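Local coordinates for malonyl CoA-acyl carrier protein transacylase (Burkholderia pseudomallei, PDB 3G87) that probably transfers the malonyl group from malonyl-CoA to the phosphopantetheine thiol of holo acyl carrier protein, releasing free CoA, at residues A[6-11]-A[267-272]; A[83-88]-A[219-224]; A[254-259]-A[285-290]. All blocks are in the same frame, centred on the assembly; numbering follows the deposited sequence.

Contact 1. Residues A[6-11]-A[267-272]; sequences LNTFMF and EAIEFT
N7 CG stands anti to its backbone N (chi1 -169°), which carries the amide toward T272, whose OG1 lies anti to its own carbonyl carbon (chi1 -51°). T272 OG1 donates to N7 OD1 at 2.9 Å, in the plane of the amide and on a lone pair. The N7 amide also stacks on the E270 carboxylate, the two planes 23° apart, with E270 CG 3.7 Å from N7 OD1. F9 shares this face of the sheet, and its CD1 rests against T272 CB.

On the other face T8 and F271 lie side by side, pointing the same way, with T8 CB 3.6 Å from F271 CD1. M10 crosses F271 at about a right angle; its SD sits 5.3 Å from the ring centroid in an oblique Met-aromatic contact, and its CE touches F271 CB. At the start of the pairing, L6 CG packs 3.7 Å from the carboxylate carbon CD of E267.

Between these two layers of side chains runs a parallel strand ladder, its hydrogen bonds including T272 N to T8 O at 2.8 Å. It joins edge strand 269-273 to strand 6-11 of the parallel sheet, with helices 251-264 and 279-289 covering F271. The contact thus holds mainly by backbone bonds, reinforced on the N7 face by one side-chain bond, whereas the T8 and F271 face relies on packing and buries a hydroxyl, T8 OG1, with no partner in the model.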
# COMPACT_ATOMS: atom_id res chain seq x y z
N LEU A 6 -0.96 -23.02 1.48
CA LEU A 6 -1.84 -21.83 1.58
C LEU A 6 -1.23 -20.69 0.79
O LEU A 6 -0.04 -20.46 0.90
CB LEU A 6 -1.96 -21.36 3.01
CG LEU A 6 -2.74 -22.16 4.03
CD1 LEU A 6 -2.35 -21.72 5.42
CD2 LEU A 6 -4.25 -21.94 3.83
N ASN A 7 -2.03 -19.98 -0.01
CA ASN A 7 -1.51 -18.92 -0.89
C ASN A 7 -2.04 -17.51 -0.53
O ASN A 7 -3.26 -17.30 -0.48
CB ASN A 7 -1.90 -19.29 -2.30
CG ASN A 7 -1.21 -18.45 -3.38
OD1 ASN A 7 -0.31 -17.62 -3.15
ND2 ASN A 7 -1.64 -18.70 -4.61
N THR A 8 -1.14 -16.59 -0.32
CA THR A 8 -1.44 -15.20 -0.11
C THR A 8 -1.18 -14.35 -1.34
O THR A 8 -0.12 -14.27 -1.78
CB THR A 8 -0.64 -14.60 1.06
OG1 THR A 8 -0.92 -15.30 2.25
CG2 THR A 8 -1.03 -13.24 1.26
N PHE A 9 -2.19 -13.73 -1.87
CA PHE A 9 -2.02 -12.73 -2.90
C PHE A 9 -1.80 -11.37 -2.25
O PHE A 9 -2.49 -10.98 -1.36
CB PHE A 9 -3.21 -12.67 -3.89
CG PHE A 9 -3.35 -13.85 -4.84
CD1 PHE A 9 -2.58 -14.97 -4.76
CD2 PHE A 9 -4.28 -13.81 -5.83
CE1 PHE A 9 -2.75 -16.00 -5.62
CE2 PHE A 9 -4.42 -14.83 -6.70
CZ PHE A 9 -3.64 -15.95 -6.57
N MET A 10 -0.77 -10.69 -2.70
CA MET A 10 -0.32 -9.42 -2.20
C MET A 10 -0.09 -8.37 -3.27
O MET A 10 0.39 -8.66 -4.31
CB MET A 10 0.85 -9.59 -1.23
CG MET A 10 2.18 -10.01 -1.76
SD MET A 10 3.32 -10.38 -0.49
CE MET A 10 4.75 -10.60 -1.40
N PHE A 11 -0.50 -7.15 -3.00
CA PHE A 11 -0.51 -6.05 -3.96
C PHE A 11 0.31 -4.86 -3.51
O PHE A 11 0.13 -4.39 -2.46
CB PHE A 11 -1.94 -5.65 -4.25
CG PHE A 11 -2.82 -6.79 -4.61
CD1 PHE A 11 -2.99 -7.17 -5.91
CD2 PHE A 11 -3.46 -7.51 -3.63
CE1 PHE A 11 -3.76 -8.20 -6.22
CE2 PHE A 11 -4.21 -8.56 -3.94
CZ PHE A 11 -4.39 -8.89 -5.24
N GLU A 267 0.38 -25.74 8.13
CA GLU A 267 0.40 -25.69 6.71
C GLU A 267 1.54 -24.84 6.28
O GLU A 267 2.00 -24.04 7.01
CB GLU A 267 -0.91 -25.14 6.17
CG GLU A 267 -1.76 -26.15 5.44
CD GLU A 267 -3.14 -25.68 5.15
OE1 GLU A 267 -3.60 -25.87 4.06
OE2 GLU A 267 -3.80 -25.13 6.01
N ALA A 268 2.02 -25.01 5.07
CA ALA A 268 3.00 -24.11 4.56
C ALA A 268 2.30 -22.89 3.97
O ALA A 268 1.14 -22.91 3.75
CB ALA A 268 3.86 -24.78 3.57
N ILE A 269 3.03 -21.83 3.74
CA ILE A 269 2.47 -20.59 3.20
C ILE A 269 3.42 -19.91 2.17
O ILE A 269 4.63 -19.80 2.37
CB ILE A 269 2.05 -19.60 4.30
CG1 ILE A 269 1.25 -18.44 3.71
CG2 ILE A 269 3.23 -19.13 5.21
CD1 ILE A 269 0.19 -17.94 4.69
N GLU A 270 2.85 -19.51 1.05
CA GLU A 270 3.58 -18.73 0.05
C GLU A 270 2.87 -17.39 -0.22
O GLU A 270 1.69 -17.23 0.09
CB GLU A 270 3.71 -19.53 -1.25
CG GLU A 270 2.37 -19.84 -1.86
CD GLU A 270 2.46 -20.36 -3.28
OE1 GLU A 270 3.31 -19.89 -4.07
OE2 GLU A 270 1.63 -21.21 -3.63
N PHE A 271 3.59 -16.47 -0.85
CA PHE A 271 3.18 -15.08 -1.10
C PHE A 271 3.36 -14.70 -2.56
O PHE A 271 4.47 -14.71 -3.13
CB PHE A 271 3.96 -14.11 -0.19
CG PHE A 271 3.70 -14.36 1.28
CD1 PHE A 271 2.68 -13.70 1.96
CD2 PHE A 271 4.48 -15.30 1.99
CE1 PHE A 271 2.45 -14.00 3.30
CE2 PHE A 271 4.23 -15.59 3.30
CZ PHE A 271 3.23 -14.92 3.95
N THR A 272 2.27 -14.36 -3.20
CA THR A 272 2.37 -14.07 -4.60
C THR A 272 2.11 -12.58 -4.79
O THR A 272 1.00 -12.13 -4.54
CB THR A 272 1.35 -14.87 -5.36
OG1 THR A 272 1.43 -16.26 -4.99
CG2 THR A 272 1.55 -14.65 -6.91

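Contact 2. Residues A[83-88]-A[219-224]; sequences ETPDFL and PAIPVI
I221 and L88 cross obliquely where strand 223-224, short and weakly bonded, forms one edge of the parallel sheet, next to strand 87-90. L88 CG is anti to its own carbonyl carbon (chi1 -65°), and beyond it the CD1 methyl presses on the branch point of the isoleucine, 3.6 Å from I221 CB and equally close to I221 CG2. At its other end I221 meets P85 at about a right angle, with the tip methyl CD1 3.7 Å from P85 CG. I221 CG2 also touches P85 O, so the isoleucine touches both the carbonyl and the ring of the proline.

The CB of F87 points away from 219-224, yet ring atoms CD1 and CE1 still reach P222: the two side chains cross obliquely, F87 CD1 lying 3.8 Å from P222 CB. Helix 251-264 packs on this ring through L258 and L261. L88 and V223, paired in the parallel register, turn to the opposite face of the sheet, where V223 CG2 meets L88 CB at 3.9 Å and A98 of helix 94-101 touches both residues.

Two backbone hydrogen bonds carry the pairing, one from L88 N and one to L88 O. L88 N donates to P222 O with a bend at the hydrogen (142°), while L88 O receives I224 N at 2.7 Å and also lies 3.2 Å from V223 CA in a CA-H...O contact.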
# COMPACT_ATOMS: atom_id res chain seq x y z
N GLU A 83 -5.24 -20.26 -9.91
CA GLU A 83 -5.13 -20.20 -8.47
C GLU A 83 -6.05 -19.25 -7.79
O GLU A 83 -6.39 -18.27 -8.34
CB GLU A 83 -3.72 -19.87 -8.09
CG GLU A 83 -2.76 -20.73 -8.75
CD GLU A 83 -1.41 -20.46 -8.31
OE1 GLU A 83 -1.17 -19.36 -7.87
OE2 GLU A 83 -0.56 -21.33 -8.42
N THR A 84 -6.46 -19.56 -6.58
CA THR A 84 -7.26 -18.69 -5.77
C THR A 84 -6.55 -18.43 -4.48
O THR A 84 -5.95 -19.29 -3.93
CB THR A 84 -8.59 -19.30 -5.34
OG1 THR A 84 -8.38 -20.61 -4.88
CG2 THR A 84 -9.54 -19.30 -6.39
N PRO A 85 -6.64 -17.23 -3.98
CA PRO A 85 -5.95 -16.89 -2.75
C PRO A 85 -6.64 -17.44 -1.51
O PRO A 85 -7.81 -17.54 -1.51
CB PRO A 85 -5.96 -15.37 -2.77
CG PRO A 85 -7.04 -15.03 -3.59
CD PRO A 85 -7.20 -16.05 -4.61
N ASP A 86 -5.90 -17.78 -0.49
CA ASP A 86 -6.44 -18.15 0.78
C ASP A 86 -6.41 -16.95 1.66
O ASP A 86 -7.04 -16.93 2.65
CB ASP A 86 -5.64 -19.25 1.47
CG ASP A 86 -5.69 -20.52 0.78
OD1 ASP A 86 -4.71 -20.88 0.20
OD2 ASP A 86 -6.70 -21.18 0.82
N PHE A 87 -5.65 -15.94 1.28
CA PHE A 87 -5.42 -14.79 2.13
C PHE A 87 -5.06 -13.62 1.28
O PHE A 87 -4.43 -13.77 0.29
CB PHE A 87 -4.30 -15.06 3.16
CG PHE A 87 -4.68 -15.95 4.28
CD1 PHE A 87 -5.51 -15.56 5.25
CD2 PHE A 87 -4.18 -17.20 4.36
CE1 PHE A 87 -5.83 -16.37 6.24
CE2 PHE A 87 -4.53 -18.03 5.36
CZ PHE A 87 -5.35 -17.60 6.31
N LEU A 88 -5.48 -12.44 1.68
CA LEU A 88 -5.18 -11.23 0.89
C LEU A 88 -4.59 -10.10 1.77
O LEU A 88 -5.03 -9.88 2.92
CB LEU A 88 -6.46 -10.76 0.17
CG LEU A 88 -6.98 -11.74 -0.88
CD1 LEU A 88 -8.48 -11.67 -1.00
CD2 LEU A 88 -6.34 -11.44 -2.23
N PRO A 219 -15.69 -9.37 3.28
CA PRO A 219 -14.78 -10.12 2.39
C PRO A 219 -15.09 -11.62 2.26
O PRO A 219 -15.39 -12.27 3.24
CB PRO A 219 -13.39 -9.92 3.03
CG PRO A 219 -13.52 -8.88 4.03
CD PRO A 219 -14.99 -8.80 4.45
N ALA A 220 -14.94 -12.16 1.07
CA ALA A 220 -15.21 -13.54 0.83
C ALA A 220 -13.96 -14.36 1.11
O ALA A 220 -14.05 -15.58 1.25
CB ALA A 220 -15.62 -13.70 -0.57
N ILE A 221 -12.80 -13.68 1.16
CA ILE A 221 -11.47 -14.27 1.41
C ILE A 221 -10.84 -13.27 2.42
O ILE A 221 -11.02 -12.05 2.25
CB ILE A 221 -10.59 -14.38 0.09
CG1 ILE A 221 -11.26 -15.25 -0.97
CG2 ILE A 221 -9.20 -14.96 0.37
CD1 ILE A 221 -10.54 -15.30 -2.34
N PRO A 222 -10.20 -13.78 3.51
CA PRO A 222 -9.70 -12.89 4.58
C PRO A 222 -8.74 -11.82 4.03
O PRO A 222 -7.85 -12.14 3.24
CB PRO A 222 -8.92 -13.82 5.50
CG PRO A 222 -9.57 -15.21 5.28
CD PRO A 222 -10.18 -15.22 3.89
N VAL A 223 -8.94 -10.57 4.42
CA VAL A 223 -8.05 -9.50 3.96
C VAL A 223 -7.40 -8.94 5.21
O VAL A 223 -8.11 -8.57 6.15
CB VAL A 223 -8.84 -8.39 3.21
CG1 VAL A 223 -7.95 -7.22 2.90
CG2 VAL A 223 -9.45 -8.95 1.91
N ILE A 224 -6.07 -8.94 5.26
CA ILE A 224 -5.37 -8.46 6.49
C ILE A 224 -5.24 -6.96 6.43
O ILE A 224 -4.66 -6.42 5.49
CB ILE A 224 -3.97 -9.06 6.73
CG1 ILE A 224 -3.95 -10.59 6.54
CG2 ILE A 224 -3.59 -8.74 8.14
CD1 ILE A 224 -4.95 -11.30 7.41

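Contact 3. Residues A[254-259]-A[285-290]; sequences SIRYLL and HTIRRQ
I255 and I287 make the apolar centre of this helix-helix contact, crossing at about a right angle with I255 CG2 3.8 Å from I287 CG2. In both residues CG2 stands anti to the backbone N, and these two branches make the closest contact between the isoleucines. I287 CD1 approaches I255 CG1 at 4.1 Å, so both arms of I287 are in use. The aliphatic part of R256 extends the patch, its CG 4.0 Å from the same I287 CG2, and L259 CD1 closes it more distantly.

A second kind of contact sets a methyl on a charged plane. R288 bends at chi3 (93°), which turns NE out of the line of the chain, and L259 CD2 lies over one face of the guanidinium, 3.3 Å above its plane and offset toward the rim. The closest atom there is R288 NE, 3.5 Å from L259 CD2.

No hydrogen bond links the two segments. The axes of the two short helical segments come within 10.4 Å, with their directions 58° apart; they belong to helices 251-264 and 279-289, which precede and follow strand 269-273. The polar bonds seen for the two arginines go outside the pair. The contact therefore relies on apolar packing, with the arginines lending carbon chains or a guanidinium face while R256 NE and R288 NH2 hydrogen-bond to T291 OG1 and I269 O.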
# COMPACT_ATOMS: atom_id res chain seq x y z
N SER A 254 1.55 -7.76 9.72
CA SER A 254 0.54 -8.40 8.92
C SER A 254 1.06 -9.70 8.32
O SER A 254 0.45 -10.69 8.41
CB SER A 254 0.03 -7.45 7.85
OG SER A 254 -0.67 -6.38 8.36
N ILE A 255 2.20 -9.63 7.70
CA ILE A 255 2.90 -10.79 7.24
C ILE A 255 3.13 -11.79 8.36
O ILE A 255 2.78 -12.91 8.24
CB ILE A 255 4.25 -10.42 6.59
CG1 ILE A 255 4.04 -9.46 5.46
CG2 ILE A 255 5.01 -11.62 6.15
CD1 ILE A 255 3.29 -9.99 4.37
N ARG A 256 3.75 -11.35 9.44
CA ARG A 256 3.98 -12.21 10.62
C ARG A 256 2.68 -12.87 11.16
O ARG A 256 2.66 -14.03 11.59
CB ARG A 256 4.68 -11.40 11.72
CG ARG A 256 6.19 -11.28 11.49
CD ARG A 256 6.89 -10.43 12.58
NE ARG A 256 8.32 -10.68 12.65
CZ ARG A 256 9.17 -10.02 13.47
NH1 ARG A 256 8.74 -9.02 14.27
NH2 ARG A 256 10.47 -10.34 13.47
N TYR A 257 1.56 -12.12 11.12
CA TYR A 257 0.30 -12.72 11.48
C TYR A 257 -0.00 -13.87 10.52
O TYR A 257 -0.47 -14.90 10.95
CB TYR A 257 -0.84 -11.69 11.47
CG TYR A 257 -2.22 -12.31 11.72
CD1 TYR A 257 -2.60 -12.69 13.01
CD2 TYR A 257 -3.12 -12.55 10.66
CE1 TYR A 257 -3.86 -13.29 13.24
CE2 TYR A 257 -4.40 -13.13 10.90
CZ TYR A 257 -4.77 -13.47 12.20
OH TYR A 257 -6.03 -14.05 12.48
N LEU A 258 0.27 -13.71 9.23
CA LEU A 258 0.01 -14.81 8.31
C LEU A 258 0.92 -15.98 8.56
O LEU A 258 0.44 -17.11 8.49
CB LEU A 258 0.12 -14.41 6.82
CG LEU A 258 -0.95 -13.35 6.52
CD1 LEU A 258 -0.73 -12.64 5.18
CD2 LEU A 258 -2.37 -13.90 6.68
N LEU A 259 2.20 -15.72 8.82
CA LEU A 259 3.17 -16.81 9.11
C LEU A 259 2.74 -17.68 10.31
O LEU A 259 2.77 -18.90 10.21
CB LEU A 259 4.58 -16.24 9.33
CG LEU A 259 5.21 -15.52 8.13
CD1 LEU A 259 6.56 -15.00 8.47
CD2 LEU A 259 5.32 -16.42 6.89
N HIS A 285 10.65 -11.86 1.97
CA HIS A 285 11.87 -12.67 2.21
C HIS A 285 12.57 -12.21 3.49
O HIS A 285 12.98 -13.03 4.32
CB HIS A 285 12.84 -12.72 1.01
CG HIS A 285 14.15 -13.37 1.36
ND1 HIS A 285 14.25 -14.70 1.75
CD2 HIS A 285 15.41 -12.87 1.41
CE1 HIS A 285 15.51 -14.98 2.03
NE2 HIS A 285 16.23 -13.89 1.84
N THR A 286 12.63 -10.89 3.68
CA THR A 286 13.38 -10.31 4.81
C THR A 286 12.69 -10.57 6.14
O THR A 286 13.34 -11.01 7.09
CB THR A 286 13.66 -8.80 4.62
OG1 THR A 286 14.46 -8.62 3.43
CG2 THR A 286 14.39 -8.24 5.86
N ILE A 287 11.40 -10.42 6.17
CA ILE A 287 10.57 -10.76 7.28
C ILE A 287 10.75 -12.21 7.70
O ILE A 287 11.03 -12.47 8.83
CB ILE A 287 9.08 -10.41 6.99
CG1 ILE A 287 8.88 -8.92 7.01
CG2 ILE A 287 8.22 -10.93 8.01
CD1 ILE A 287 7.98 -8.46 6.06
N ARG A 288 10.62 -13.14 6.77
CA ARG A 288 10.81 -14.56 7.02
C ARG A 288 12.21 -14.94 7.51
O ARG A 288 12.36 -15.73 8.36
CB ARG A 288 10.42 -15.43 5.82
CG ARG A 288 8.96 -15.38 5.40
CD ARG A 288 8.56 -16.37 4.36
NE ARG A 288 8.07 -17.56 4.99
CZ ARG A 288 7.26 -18.44 4.49
NH1 ARG A 288 6.91 -19.39 5.24
NH2 ARG A 288 6.83 -18.41 3.29
N ARG A 289 13.23 -14.33 6.96
CA ARG A 289 14.58 -14.56 7.41
C ARG A 289 14.78 -14.13 8.84
O ARG A 289 15.48 -14.75 9.57
CB ARG A 289 15.56 -13.86 6.48
CG ARG A 289 16.89 -14.48 6.40
CD ARG A 289 17.90 -13.58 5.75
NE ARG A 289 18.18 -12.34 6.46
CZ ARG A 289 17.88 -11.14 6.00
NH1 ARG A 289 17.30 -11.03 4.84
NH2 ARG A 289 18.18 -10.05 6.70
N GLN A 290 14.13 -13.05 9.22
CA GLN A 290 14.08 -12.59 10.58
C GLN A 290 12.92 -13.40 11.15
O GLN A 290 12.50 -14.31 10.55
CB GLN A 290 13.98 -11.05 10.63
CG GLN A 290 15.14 -10.26 9.86
CD GLN A 290 14.90 -8.74 9.55
OE1 GLN A 290 13.84 -8.35 9.13
NE2 GLN A 290 15.92 -7.93 9.69

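In the fold
Contacts 1 and 2 are the two outer strand pairings of one parallel sheet, ordered 223-224, 87-90, 6-11, 269-273; their centres lie about 9 Å apart, joined by the middle pairing of 87-90 with 6-11. Along the chain, contact 2 is nested within the loop closed by contact 1 and closes before contact 3 opens, while the segments of contacts 1 and 3 alternate. Centre to centre, contact 3 lies about 11 Å from contact 1 and about 17 Å from contact 2. L259 and R288 pack against strand 269-273, while L258 reaches I224 and F87. Together they join the acyltransferase domain's parallel sheet, where strand 87-90 leads into a GxSxG sequence consistent with a nucleophile elbow, to two helices packed on it.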